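Local structure of glycerophosphodiester phosphodiesterase (Parabacteroides distasonis, 3NO3) at residues E154-G160 and F172-Y177; E39-H43 and L85-L89; P164-K168 and D191-M197; C143-I147 and E169-T173. The protein belongs to the glycerophosphodiester phosphodiesterase family, adopts a TIM-barrel-type fold and binds a magnesium ion through acidic side chains. Residues are numbered along the deposited sequence.

Contact 1 (E154-G160 and F172-Y177)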
loop_
_atom_site.group_PDB
_atom_site.type_symbol
_atom_site.label_atom_id
_atom_site.label_comp_id
_atom_site.label_asym_id
_atom_site.label_seq_id
_atom_site.Cartn_x
_atom_site.Cartn_y
_atom_site.Cartn_z
ATOM N N GLU A 154 -6.672 8.114 5.658
ATOM C CA GLU A 154 -6.594 6.731 6.087
ATOM C C GLU A 154 -5.121 6.406 6.389
ATOM O O GLU A 154 -4.235 6.738 5.590
ATOM C CB GLU A 154 -7.136 5.823 5.009
ATOM C CG GLU A 154 -8.633 6.020 4.652
ATOM C CD GLU A 154 -9.513 5.700 5.830
ATOM O OE1 GLU A 154 -9.404 4.595 6.390
ATOM O OE2 GLU A 154 -10.238 6.590 6.261
ATOM N N VAL A 155 -4.870 5.816 7.565
ATOM C CA VAL A 155 -3.576 5.322 7.987
ATOM C C VAL A 155 -3.734 3.906 8.620
ATOM O O VAL A 155 -4.474 3.759 9.615
ATOM C CB VAL A 155 -2.878 6.234 8.987
ATOM C CG1 VAL A 155 -1.492 5.703 9.250
ATOM C CG2 VAL A 155 -2.824 7.711 8.498
ATOM N N SER A 156 -3.060 2.886 8.061
ATOM C CA SER A 156 -3.105 1.526 8.598
ATOM C C SER A 156 -1.722 1.008 8.977
ATOM O O SER A 156 -0.733 1.304 8.300
ATOM C CB SER A 156 -3.784 0.558 7.652
ATOM O OG SER A 156 -5.041 1.029 7.317
ATOM N N TYR A 157 -1.661 0.218 10.046
ATOM C CA TYR A 157 -0.402 -0.344 10.494
ATOM C C TYR A 157 -0.177 -1.677 9.808
ATOM O O TYR A 157 -1.124 -2.471 9.703
ATOM C CB TYR A 157 -0.465 -0.571 11.979
ATOM C CG TYR A 157 0.801 -0.915 12.695
ATOM C CD1 TYR A 157 1.992 -0.191 12.490
ATOM C CD2 TYR A 157 0.800 -1.866 13.684
ATOM C CE1 TYR A 157 3.116 -0.469 13.195
ATOM C CE2 TYR A 157 1.926 -2.132 14.429
ATOM C CZ TYR A 157 3.073 -1.420 14.200
ATOM O OH TYR A 157 4.178 -1.727 14.924
ATOM N N LEU A 158 1.072 -1.962 9.399
ATOM C CA LEU A 158 1.414 -3.236 8.755
ATOM C C LEU A 158 1.988 -4.329 9.658
ATOM O O LEU A 158 1.981 -5.479 9.278
ATOM C CB LEU A 158 2.391 -3.010 7.585
ATOM C CG LEU A 158 1.800 -2.453 6.293
ATOM C CD1 LEU A 158 2.977 -1.923 5.427
ATOM C CD2 LEU A 158 0.981 -3.508 5.520
ATOM N N ASN A 159 2.496 -3.992 10.839
ATOM C CA ASN A 159 3.475 -4.907 11.489
ATOM C C ASN A 159 2.880 -6.069 12.284
ATOM O O ASN A 159 3.592 -7.053 12.580
ATOM C CB ASN A 159 4.421 -4.099 12.366
ATOM C CG ASN A 159 5.672 -4.852 12.705
ATOM O OD1 ASN A 159 6.369 -5.260 11.812
ATOM N ND2 ASN A 159 5.936 -5.091 14.008
ATOM N N GLY A 160 1.599 -5.977 12.656
ATOM C CA GLY A 160 0.849 -7.157 13.048
ATOM C C GLY A 160 0.682 -7.414 14.545
ATOM O O GLY A 160 -0.054 -8.338 14.903
ATOM N N PHE A 172 -5.167 5.319 14.427
ATOM C CA PHE A 172 -5.198 4.588 13.159
ATOM C C PHE A 172 -6.626 4.462 12.684
ATOM O O PHE A 172 -7.556 4.434 13.511
ATOM C CB PHE A 172 -4.610 3.188 13.314
ATOM C CG PHE A 172 -3.094 3.146 13.393
ATOM C CD1 PHE A 172 -2.422 3.331 14.589
ATOM C CD2 PHE A 172 -2.340 2.945 12.235
ATOM C CE1 PHE A 172 -1.019 3.284 14.636
ATOM C CE2 PHE A 172 -0.972 2.906 12.293
ATOM C CZ PHE A 172 -0.313 3.057 13.481
ATOM N N THR A 173 -6.804 4.395 11.366
ATOM C CA THR A 173 -8.090 4.134 10.772
ATOM C C THR A 173 -8.223 2.680 10.268
ATOM O O THR A 173 -9.305 2.306 9.844
ATOM C CB THR A 173 -8.392 5.094 9.605
ATOM O OG1 THR A 173 -7.513 4.784 8.530
ATOM C CG2 THR A 173 -8.215 6.533 10.043
ATOM N N GLY A 174 -7.161 1.876 10.332
ATOM C CA GLY A 174 -7.239 0.480 9.965
ATOM C C GLY A 174 -6.016 -0.356 10.320
ATOM O O GLY A 174 -5.039 0.167 10.825
ATOM N N LEU A 175 -6.132 -1.668 10.148
ATOM C CA LEU A 175 -5.010 -2.575 10.137
ATOM C C LEU A 175 -4.860 -3.137 8.732
ATOM O O LEU A 175 -5.830 -3.222 7.969
ATOM C CB LEU A 175 -5.186 -3.718 11.149
ATOM C CG LEU A 175 -6.286 -4.766 11.090
ATOM C CD1 LEU A 175 -6.077 -5.840 10.041
ATOM C CD2 LEU A 175 -6.416 -5.396 12.540
ATOM N N ASP A 176 -3.629 -3.522 8.426
ATOM C CA ASP A 176 -3.243 -4.149 7.166
ATOM C C ASP A 176 -2.201 -5.219 7.520
ATOM O O ASP A 176 -1.008 -4.949 7.555
ATOM C CB ASP A 176 -2.717 -3.073 6.217
ATOM C CG ASP A 176 -2.467 -3.558 4.847
ATOM O OD1 ASP A 176 -2.761 -4.719 4.502
ATOM O OD2 ASP A 176 -2.062 -2.720 4.042
ATOM N N TYR A 177 -2.672 -6.411 7.871
ATOM C CA TYR A 177 -1.857 -7.390 8.578
ATOM C C TYR A 177 -1.661 -8.661 7.743
ATOM O O TYR A 177 -2.502 -9.000 6.907
ATOM C CB TYR A 177 -2.512 -7.730 9.907
ATOM C CG TYR A 177 -2.350 -6.739 11.061
ATOM C CD1 TYR A 177 -1.609 -5.528 10.958
ATOM C CD2 TYR A 177 -2.880 -7.060 12.315
ATOM C CE1 TYR A 177 -1.458 -4.705 12.030
ATOM C CE2 TYR A 177 -2.692 -6.223 13.419
ATOM C CZ TYR A 177 -1.970 -5.058 13.266
ATOM O OH TYR A 177 -1.773 -4.258 14.325
HETATM O O HOH W 1 -11.271 3.518 8.331
HETATM O O HOH W 2 -7.092 -1.378 6.532
#
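Tyr177 lays one face of its ring under Gly160: Gly160 CA sits 3.4 Å from the ring centroid, 7° off the normal, a CH-pi contact. At Gly160 (phi +100°) a CB would jam against the preceding carbonyl oxygen. The ring's edge meets Tyr157, with Tyr177 CE1 3.2 Å from Tyr157 O. Strands 155-157 and 174-177 run parallel, 42° between their directions, and are held by hydrogen bonds from Asp176 N to Tyr157 O at 3.0 Å and, weakly, from Tyr157 N to Gly174 O at 3.5 Å. At the strand entrance Thr173 N donates to Val155 O (3.0 Å), while Thr173 OG1 accepts from Val155 N (3.0 Å) and donates to Glu154 OE1 (2.9 Å). Gly174 leaves room for Ser156 OG, which an ideal CB would approach to 2.8 Å. These are adjacent barrel strands of one beta-alpha-beta unit: helix 164-169 connects them and packs Leu167 against Tyr157, Phe172, Leu175 and Tyr177, while strands 133-137 and 198-202 continue the sheet beyond.

Contact 2 (E39-H43 and L85-L89). With MG (magnesium ion), chain B.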
loop_
_atom_site.group_PDB
_atom_site.type_symbol
_atom_site.label_atom_id
_atom_site.label_comp_id
_atom_site.label_asym_id
_atom_site.label_seq_id
_atom_site.Cartn_x
_atom_site.Cartn_y
_atom_site.Cartn_z
ATOM N N GLU A 39 -1.276 -0.567 -4.773
ATOM C CA GLU A 39 -0.275 -0.383 -3.720
ATOM C C GLU A 39 1.117 -0.209 -4.323
ATOM O O GLU A 39 1.448 -0.784 -5.386
ATOM C CB GLU A 39 -0.327 -1.556 -2.744
ATOM C CG GLU A 39 0.561 -1.408 -1.516
ATOM C CD GLU A 39 1.904 -2.116 -1.585
ATOM O OE1 GLU A 39 2.316 -2.703 -2.623
ATOM O OE2 GLU A 39 2.570 -2.173 -0.504
ATOM N N PHE A 40 1.903 0.624 -3.648
ATOM C CA PHE A 40 3.269 0.882 -4.052
ATOM C C PHE A 40 4.135 1.283 -2.853
ATOM O O PHE A 40 3.610 1.782 -1.853
ATOM C CB PHE A 40 3.274 1.920 -5.206
ATOM C CG PHE A 40 2.617 3.199 -4.851
ATOM C CD1 PHE A 40 3.345 4.229 -4.279
ATOM C CD2 PHE A 40 1.257 3.389 -5.066
ATOM C CE1 PHE A 40 2.716 5.410 -3.937
ATOM C CE2 PHE A 40 0.641 4.573 -4.723
ATOM C CZ PHE A 40 1.381 5.584 -4.157
ATOM N N ASP A 41 5.456 1.049 -2.977
ATOM C CA ASP A 41 6.395 1.219 -1.893
ATOM C C ASP A 41 7.306 2.420 -2.122
ATOM O O ASP A 41 7.846 2.596 -3.212
ATOM C CB ASP A 41 7.231 -0.036 -1.759
ATOM C CG ASP A 41 6.388 -1.257 -1.641
ATOM O OD1 ASP A 41 5.633 -1.341 -0.649
ATOM O OD2 ASP A 41 6.468 -2.177 -2.487
ATOM N N VAL A 42 7.475 3.243 -1.097
ATOM C CA VAL A 42 8.171 4.533 -1.239
ATOM C C VAL A 42 9.366 4.647 -0.272
ATOM O O VAL A 42 9.226 4.349 0.907
ATOM C CB VAL A 42 7.204 5.675 -1.036
ATOM C CG1 VAL A 42 7.936 7.077 -1.225
ATOM C CG2 VAL A 42 5.980 5.525 -1.990
ATOM N N HIS A 43 10.526 5.071 -0.803
ATOM C CA HIS A 43 11.720 5.425 -0.022
ATOM C C HIS A 43 12.111 6.892 -0.282
ATOM O O HIS A 43 11.893 7.416 -1.375
ATOM C CB HIS A 43 12.932 4.650 -0.482
ATOM C CG HIS A 43 12.825 3.171 -0.398
ATOM N ND1 HIS A 43 13.391 2.452 0.627
ATOM C CD2 HIS A 43 12.329 2.262 -1.272
ATOM C CE1 HIS A 43 13.189 1.164 0.413
ATOM N NE2 HIS A 43 12.535 1.022 -0.725
ATOM N N LEU A 85 8.441 9.294 -7.098
ATOM C CA LEU A 85 7.084 9.380 -6.585
ATOM C C LEU A 85 6.309 10.412 -7.381
ATOM O O LEU A 85 5.149 10.181 -7.739
ATOM C CB LEU A 85 7.049 9.752 -5.096
ATOM C CG LEU A 85 5.624 9.945 -4.495
ATOM C CD1 LEU A 85 4.806 8.595 -4.633
ATOM C CD2 LEU A 85 5.709 10.479 -2.985
ATOM N N GLU A 86 6.945 11.539 -7.696
ATOM C CA GLU A 86 6.301 12.537 -8.521
ATOM C C GLU A 86 5.786 11.972 -9.837
ATOM O O GLU A 86 4.662 12.276 -10.213
ATOM C CB GLU A 86 7.263 13.669 -8.830
ATOM C CG GLU A 86 6.667 14.827 -9.636
ATOM C CD GLU A 86 7.695 15.877 -10.059
ATOM O OE1 GLU A 86 8.893 15.521 -10.286
ATOM O OE2 GLU A 86 7.270 17.082 -10.196
ATOM N N GLN A 87 6.622 11.222 -10.538
ATOM C CA GLN A 87 6.171 10.555 -11.791
ATOM C C GLN A 87 5.001 9.606 -11.558
ATOM O O GLN A 87 4.043 9.509 -12.382
ATOM C CB GLN A 87 7.318 9.760 -12.417
ATOM C CG GLN A 87 8.383 10.657 -13.081
ATOM C CD GLN A 87 9.721 10.007 -13.245
ATOM O OE1 GLN A 87 9.903 8.805 -12.979
ATOM N NE2 GLN A 87 10.675 10.784 -13.730
ATOM N N TYR A 88 5.067 8.872 -10.458
ATOM C CA TYR A 88 4.033 7.871 -10.114
ATOM C C TYR A 88 2.723 8.578 -9.897
ATOM O O TYR A 88 1.685 8.165 -10.450
ATOM C CB TYR A 88 4.434 7.025 -8.877
ATOM C CG TYR A 88 4.099 5.550 -9.006
ATOM C CD1 TYR A 88 4.858 4.729 -9.820
ATOM C CD2 TYR A 88 3.028 4.981 -8.323
ATOM C CE1 TYR A 88 4.576 3.363 -9.968
ATOM C CE2 TYR A 88 2.751 3.609 -8.456
ATOM C CZ TYR A 88 3.531 2.817 -9.270
ATOM O OH TYR A 88 3.208 1.475 -9.436
ATOM N N LEU A 89 2.777 9.687 -9.151
ATOM C CA LEU A 89 1.608 10.496 -8.878
ATOM C C LEU A 89 1.089 11.275 -10.081
ATOM O O LEU A 89 -0.124 11.424 -10.204
ATOM C CB LEU A 89 1.886 11.451 -7.698
ATOM C CG LEU A 89 2.215 10.672 -6.407
ATOM C CD1 LEU A 89 2.425 11.661 -5.278
ATOM C CD2 LEU A 89 1.178 9.584 -6.032
HETATM MG MG MG B . 4.459 -2.891 0.091
HETATM O O HOH W 3 0.956 0.580 -7.764
HETATM O O HOH W 4 4.608 -3.837 -1.839
HETATM O O HOH W 5 6.250 -3.970 0.551
#
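Strand 39-43 and the first turn of helix 85-94 run nearly antiparallel, at 153° between their directions, with axes 10.8 Å apart at closest approach. Side chains from both segments fill the gap and meet within it, and no direct hydrogen bond crosses it. Phe40 and Val42 point toward the helix. Phe40 CG approaches Tyr88 CE2 to 3.6 Å, the two rings oblique at 49°; Phe40 CE1 meets Leu85 CD1 at 3.9 Å, and Val42 CG2 lies 4.2 Å from the same Leu85 CD1. One water bridges the segments, 2.8 Å from Glu39 O and 2.9 Å from Tyr88 OH. Glu39 and Asp41, on the strand's other face, bind the metal: Glu39 OE2 and Asp41 OD1 each lie 2.1 Å from magnesium, and one metal-bound water donates to Glu39 OE1 (2.7 Å) and Asp41 OD2 (2.6 Å). Glu103 of the neighbouring strand 99-104 supplies the third protein ligand. A barrel strand with an apolar outer face under a helix and metal ligands on the inner one is characteristic of a TIM-barrel metal site.

Contact 3 (P164-K168 and D191-M197)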
loop_
_atom_site.group_PDB
_atom_site.type_symbol
_atom_site.label_atom_id
_atom_site.label_comp_id
_atom_site.label_asym_id
_atom_site.label_seq_id
_atom_site.Cartn_x
_atom_site.Cartn_y
_atom_site.Cartn_z
ATOM N N PRO A 164 -6.829 -4.187 17.348
ATOM C CA PRO A 164 -7.568 -3.024 16.808
ATOM C C PRO A 164 -7.838 -1.925 17.843
ATOM O O PRO A 164 -7.686 -0.745 17.526
ATOM C CB PRO A 164 -8.864 -3.655 16.320
ATOM C CG PRO A 164 -8.439 -5.011 15.894
ATOM C CD PRO A 164 -7.485 -5.454 16.969
HETATM N N MSE A 165 -8.178 -2.319 19.061
HETATM C CA MSE A 165 -8.371 -1.372 20.136
HETATM C C MSE A 165 -7.134 -0.524 20.348
HETATM O O MSE A 165 -7.251 0.703 20.431
HETATM C CB MSE A 165 -8.744 -2.109 21.418
HETATM C CG MSE A 165 -8.869 -1.249 22.672
HETATM SE SE MSE A 165 -10.167 0.221 22.487
HETATM C CE MSE A 165 -11.641 -0.965 22.044
ATOM N N GLU A 166 -5.963 -1.161 20.393
ATOM C CA GLU A 166 -4.698 -0.454 20.584
ATOM C C GLU A 166 -4.432 0.498 19.412
ATOM O O GLU A 166 -4.042 1.652 19.608
ATOM C CB GLU A 166 -3.528 -1.453 20.757
ATOM C CG GLU A 166 -3.533 -2.185 22.117
ATOM C CD GLU A 166 -2.491 -3.287 22.195
ATOM O OE1 GLU A 166 -2.395 -4.093 21.242
ATOM O OE2 GLU A 166 -1.756 -3.331 23.205
ATOM N N LEU A 167 -4.698 0.022 18.207
ATOM C CA LEU A 167 -4.553 0.871 17.027
ATOM C C LEU A 167 -5.507 2.075 17.018
ATOM O O LEU A 167 -5.083 3.216 16.718
ATOM C CB LEU A 167 -4.726 0.036 15.763
ATOM C CG LEU A 167 -3.651 -0.989 15.373
ATOM C CD1 LEU A 167 -4.086 -1.776 14.099
ATOM C CD2 LEU A 167 -2.311 -0.274 15.130
ATOM N N LYS A 168 -6.765 1.849 17.389
ATOM C CA LYS A 168 -7.768 2.915 17.400
ATOM C C LYS A 168 -7.348 4.019 18.356
ATOM O O LYS A 168 -7.481 5.171 18.020
ATOM C CB LYS A 168 -9.150 2.370 17.785
ATOM C CG LYS A 168 -10.311 3.363 17.645
ATOM C CD LYS A 168 -10.512 3.833 16.251
ATOM C CE LYS A 168 -11.681 4.773 16.204
ATOM N NZ LYS A 168 -12.487 4.540 15.001
ATOM N N ASP A 191 -13.610 -6.966 15.461
ATOM C CA ASP A 191 -13.272 -5.802 16.303
ATOM C C ASP A 191 -13.073 -4.543 15.454
ATOM O O ASP A 191 -13.529 -3.484 15.875
ATOM C CB ASP A 191 -11.995 -5.990 17.133
ATOM C CG ASP A 191 -12.101 -7.051 18.224
ATOM O OD1 ASP A 191 -13.190 -7.570 18.559
ATOM O OD2 ASP A 191 -11.006 -7.340 18.753
ATOM N N CYS A 192 -12.417 -4.650 14.277
ATOM C CA CYS A 192 -12.248 -3.470 13.405
ATOM C C CYS A 192 -13.592 -2.905 13.011
ATOM O O CYS A 192 -13.758 -1.686 13.057
ATOM C CB CYS A 192 -11.441 -3.726 12.120
ATOM S SG CYS A 192 -9.713 -4.049 12.359
ATOM N N LYS A 193 -14.522 -3.774 12.616
ATOM C CA LYS A 193 -15.888 -3.359 12.275
ATOM C C LYS A 193 -16.524 -2.597 13.456
ATOM O O LYS A 193 -16.986 -1.482 13.286
ATOM C CB LYS A 193 -16.739 -4.559 11.858
ATOM C CG LYS A 193 -18.170 -4.281 11.309
ATOM C CD LYS A 193 -19.108 -5.497 11.495
ATOM N N VAL A 194 -16.469 -3.182 14.645
ATOM C CA VAL A 194 -17.067 -2.581 15.844
ATOM C C VAL A 194 -16.444 -1.206 16.133
ATOM O O VAL A 194 -17.168 -0.248 16.461
ATOM C CB VAL A 194 -16.963 -3.540 17.052
ATOM C CG1 VAL A 194 -17.460 -2.866 18.327
ATOM C CG2 VAL A 194 -17.771 -4.851 16.761
ATOM N N LEU A 195 -15.123 -1.109 15.929
ATOM C CA LEU A 195 -14.366 0.129 16.142
ATOM C C LEU A 195 -14.431 1.183 15.017
ATOM O O LEU A 195 -13.842 2.252 15.164
ATOM C CB LEU A 195 -12.903 -0.215 16.487
ATOM C CG LEU A 195 -12.639 -0.751 17.898
ATOM C CD1 LEU A 195 -11.314 -1.543 17.915
ATOM C CD2 LEU A 195 -12.623 0.420 18.899
ATOM N N GLY A 196 -15.174 0.935 13.941
ATOM C CA GLY A 196 -15.225 1.867 12.825
ATOM C C GLY A 196 -13.918 1.993 12.031
ATOM O O GLY A 196 -13.655 3.047 11.454
HETATM N N MSE A 197 -13.122 0.922 12.005
HETATM C CA MSE A 197 -11.844 0.867 11.293
HETATM C C MSE A 197 -11.982 -0.119 10.152
HETATM O O MSE A 197 -12.860 -0.943 10.178
HETATM C CB MSE A 197 -10.708 0.323 12.174
HETATM C CG MSE A 197 -10.828 0.575 13.612
HETATM SE SE MSE A 197 -9.356 -0.158 14.584
HETATM C CE MSE A 197 -8.086 1.179 13.936
HETATM O O HOH W 6 -9.211 -5.119 19.762
#
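The main bump is Leu195, pointing from the end of helix 188-194 toward the first turn of helix 164-169. Its CD1 fits closely against Pro164, 3.6 Å from Pro164 CB and 3.5 Å from Pro164 C, and lies 3.4 Å from Met165 N; Leu195 CD2 meets Met165 CE at 3.6 Å and Lys168 CG at 3.9 Å. The hollow it fills is thus lined by Pro164, Met165 and Lys168. Pro164 is itself a protrusion: its CG touches Asp191 CB and Cys192 SG, both at 3.9 Å, and the CA atoms of Pro164 and Cys192 come within 5.8 Å. Met197, a selenomethionine like Met165, makes a second bump after the helix, with its SE 3.4 Å from Pro164 O and its CE 4.0 Å from Leu167 CB. It is brought there by a Schellman motif at Gly196, whose phi is +68°, with Met197 N hydrogen-bonded to Cys192 O (2.9 Å) and Gly196 N to Lys193 O (3.1 Å). Polar groups flank the apolar filling. Lys168 NZ donates to Leu195 O at 2.7 Å, and a water links Met165 N (3.1 Å) with Asp191 OD2 (3.0 Å). The chemistry is therefore that of two outer barrel helices packed mainly through apolar side chains, with one direct hydrogen bond tying a lysine to the carbonyl at a helix end.

Contact 4 (C143-I147 and E169-T173)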
loop_
_atom_site.group_PDB
_atom_site.type_symbol
_atom_site.label_atom_id
_atom_site.label_comp_id
_atom_site.label_asym_id
_atom_site.label_seq_id
_atom_site.Cartn_x
_atom_site.Cartn_y
_atom_site.Cartn_z
ATOM N N CYS A 143 3.864 6.103 10.708
ATOM C CA CYS A 143 2.399 6.077 10.896
ATOM C C CYS A 143 1.932 7.220 11.800
ATOM O O CYS A 143 1.001 7.903 11.471
ATOM C CB CYS A 143 1.964 4.758 11.513
ATOM S SG CYS A 143 2.172 3.284 10.435
ATOM N N LYS A 144 2.609 7.426 12.924
ATOM C CA LYS A 144 2.196 8.485 13.857
ATOM C C LYS A 144 2.288 9.879 13.220
ATOM O O LYS A 144 1.393 10.736 13.416
ATOM C CB LYS A 144 3.029 8.418 15.152
ATOM C CG LYS A 144 2.639 7.286 16.140
ATOM C CD LYS A 144 3.650 7.265 17.326
ATOM C CE LYS A 144 3.171 6.471 18.482
ATOM N NZ LYS A 144 4.264 6.435 19.511
ATOM N N GLU A 145 3.328 10.098 12.418
ATOM C CA GLU A 145 3.462 11.371 11.697
ATOM C C GLU A 145 2.411 11.539 10.618
ATOM O O GLU A 145 1.867 12.621 10.474
ATOM C CB GLU A 145 4.880 11.493 11.108
ATOM C CG GLU A 145 5.242 12.893 10.584
ATOM C CD GLU A 145 5.253 13.999 11.642
ATOM O OE1 GLU A 145 4.977 13.774 12.845
ATOM O OE2 GLU A 145 5.523 15.155 11.247
ATOM N N PHE A 146 2.071 10.484 9.874
ATOM C CA PHE A 146 0.933 10.587 8.938
ATOM C C PHE A 146 -0.404 10.917 9.647
ATOM O O PHE A 146 -1.162 11.794 9.231
ATOM C CB PHE A 146 0.747 9.285 8.142
ATOM C CG PHE A 146 1.763 9.063 7.047
ATOM C CD1 PHE A 146 1.949 10.002 6.030
ATOM C CD2 PHE A 146 2.444 7.856 6.969
ATOM C CE1 PHE A 146 2.858 9.773 4.978
ATOM C CE2 PHE A 146 3.394 7.632 5.961
ATOM C CZ PHE A 146 3.581 8.590 4.956
ATOM N N ILE A 147 -0.644 10.259 10.764
ATOM C CA ILE A 147 -1.843 10.523 11.569
ATOM C C ILE A 147 -1.873 12.004 12.035
ATOM O O ILE A 147 -2.907 12.684 11.913
ATOM C CB ILE A 147 -1.923 9.519 12.766
ATOM C CG1 ILE A 147 -2.228 8.090 12.252
ATOM C CG2 ILE A 147 -3.008 9.946 13.812
ATOM C CD1 ILE A 147 -1.854 6.988 13.262
ATOM N N GLU A 169 -6.820 3.630 19.520
ATOM C CA GLU A 169 -6.379 4.596 20.545
ATOM C C GLU A 169 -5.264 5.530 20.037
ATOM O O GLU A 169 -5.201 6.713 20.419
ATOM C CB GLU A 169 -5.925 3.871 21.810
ATOM C CG GLU A 169 -5.745 4.824 23.024
ATOM C CD GLU A 169 -5.457 4.092 24.319
ATOM O OE1 GLU A 169 -5.387 2.825 24.311
ATOM O OE2 GLU A 169 -5.297 4.787 25.345
ATOM N N LEU A 170 -4.399 4.999 19.179
ATOM C CA LEU A 170 -3.305 5.760 18.524
ATOM C C LEU A 170 -3.762 6.629 17.330
ATOM O O LEU A 170 -2.954 7.403 16.806
ATOM C CB LEU A 170 -2.130 4.823 18.124
ATOM C CG LEU A 170 -1.365 4.224 19.350
ATOM C CD1 LEU A 170 -0.461 3.042 18.982
ATOM C CD2 LEU A 170 -0.527 5.265 20.092
ATOM N N GLY A 171 -5.042 6.552 16.940
ATOM C CA GLY A 171 -5.561 7.310 15.786
ATOM C C GLY A 171 -5.442 6.616 14.444
ATOM O O GLY A 171 -5.665 7.234 13.408
ATOM N N PHE A 172 -5.167 5.319 14.427
ATOM C CA PHE A 172 -5.198 4.588 13.159
ATOM C C PHE A 172 -6.626 4.462 12.684
ATOM O O PHE A 172 -7.556 4.434 13.511
ATOM C CB PHE A 172 -4.610 3.188 13.314
ATOM C CG PHE A 172 -3.094 3.146 13.393
ATOM C CD1 PHE A 172 -2.422 3.331 14.589
ATOM C CD2 PHE A 172 -2.340 2.945 12.235
ATOM C CE1 PHE A 172 -1.019 3.284 14.636
ATOM C CE2 PHE A 172 -0.972 2.906 12.293
ATOM C CZ PHE A 172 -0.313 3.057 13.481
ATOM N N THR A 173 -6.804 4.395 11.366
ATOM C CA THR A 173 -8.090 4.134 10.772
ATOM C C THR A 173 -8.223 2.680 10.268
ATOM O O THR A 173 -9.305 2.306 9.844
ATOM C CB THR A 173 -8.392 5.094 9.605
ATOM O OG1 THR A 173 -7.513 4.784 8.530
ATOM C CG2 THR A 173 -8.215 6.533 10.043
#
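In the TIM-barrel-type fold, helix 140-149 here packs against the loop joining helix 164-169 to strand 174-178, and that loop opens with a Schellman motif at Gly171, where phi is +88°. The contact buries 268 Å² over both sides, and no hydrogen bond crosses it. Ile147 points toward the loop and makes van der Waals contacts with its carbonyls, CG1 lying 3.7 Å from Gly171 O and CD1 3.7 Å from Leu170 O. The absence of a side chain at Gly171 matters to this fit, because an ideal CB would fall 2.9 Å from Ile147 CG2, a clash. Apolar packing pairs Ile147 CD1 with Phe172 CD1 at 3.9 Å; farther out, the aliphatic part of Lys144 brings CE to 4.2 Å from Leu170 CD2. Two kinds of aromatic interaction involve Phe172. Over its face stands Ile147 CD1 in a CH-pi contact, 3.9 Å from the ring centroid and 8° off the normal. At its edge is a sulfur-aromatic contact, with Cys143 SG 4.9 Å from the centroid and 81° off the normal. Strand 155-157 lies beneath the helix, where Val155 touches Ile147 and Tyr157 touches Cys143. The shortest approach between the two segments is Cys143 CB to Phe172 CZ, 3.5 Å.

Contact 2 comes first along the chain and closes before the others open; contacts 1, 3 and 4 interlock over residues 143-197. Contacts 1 and 4 share Phe172 and Thr173, their centres about 9 Å apart, and the centre of contact 3 is about 10 Å from that of contact 1 and about 13 Å from that of contact 4. Direct touches join the three, such as Phe172 N to Leu167 O at 3.1 Å, a probable hydrogen bond. Contact 2 lies across the chain's centre from contact 1, about 19 Å between centres, yet both reach the same barrel sheet. Contact 1 pairs strands, contacts 3 and 4 pack outer helices and a loop, and contact 2 connects the outer layer with the magnesium site.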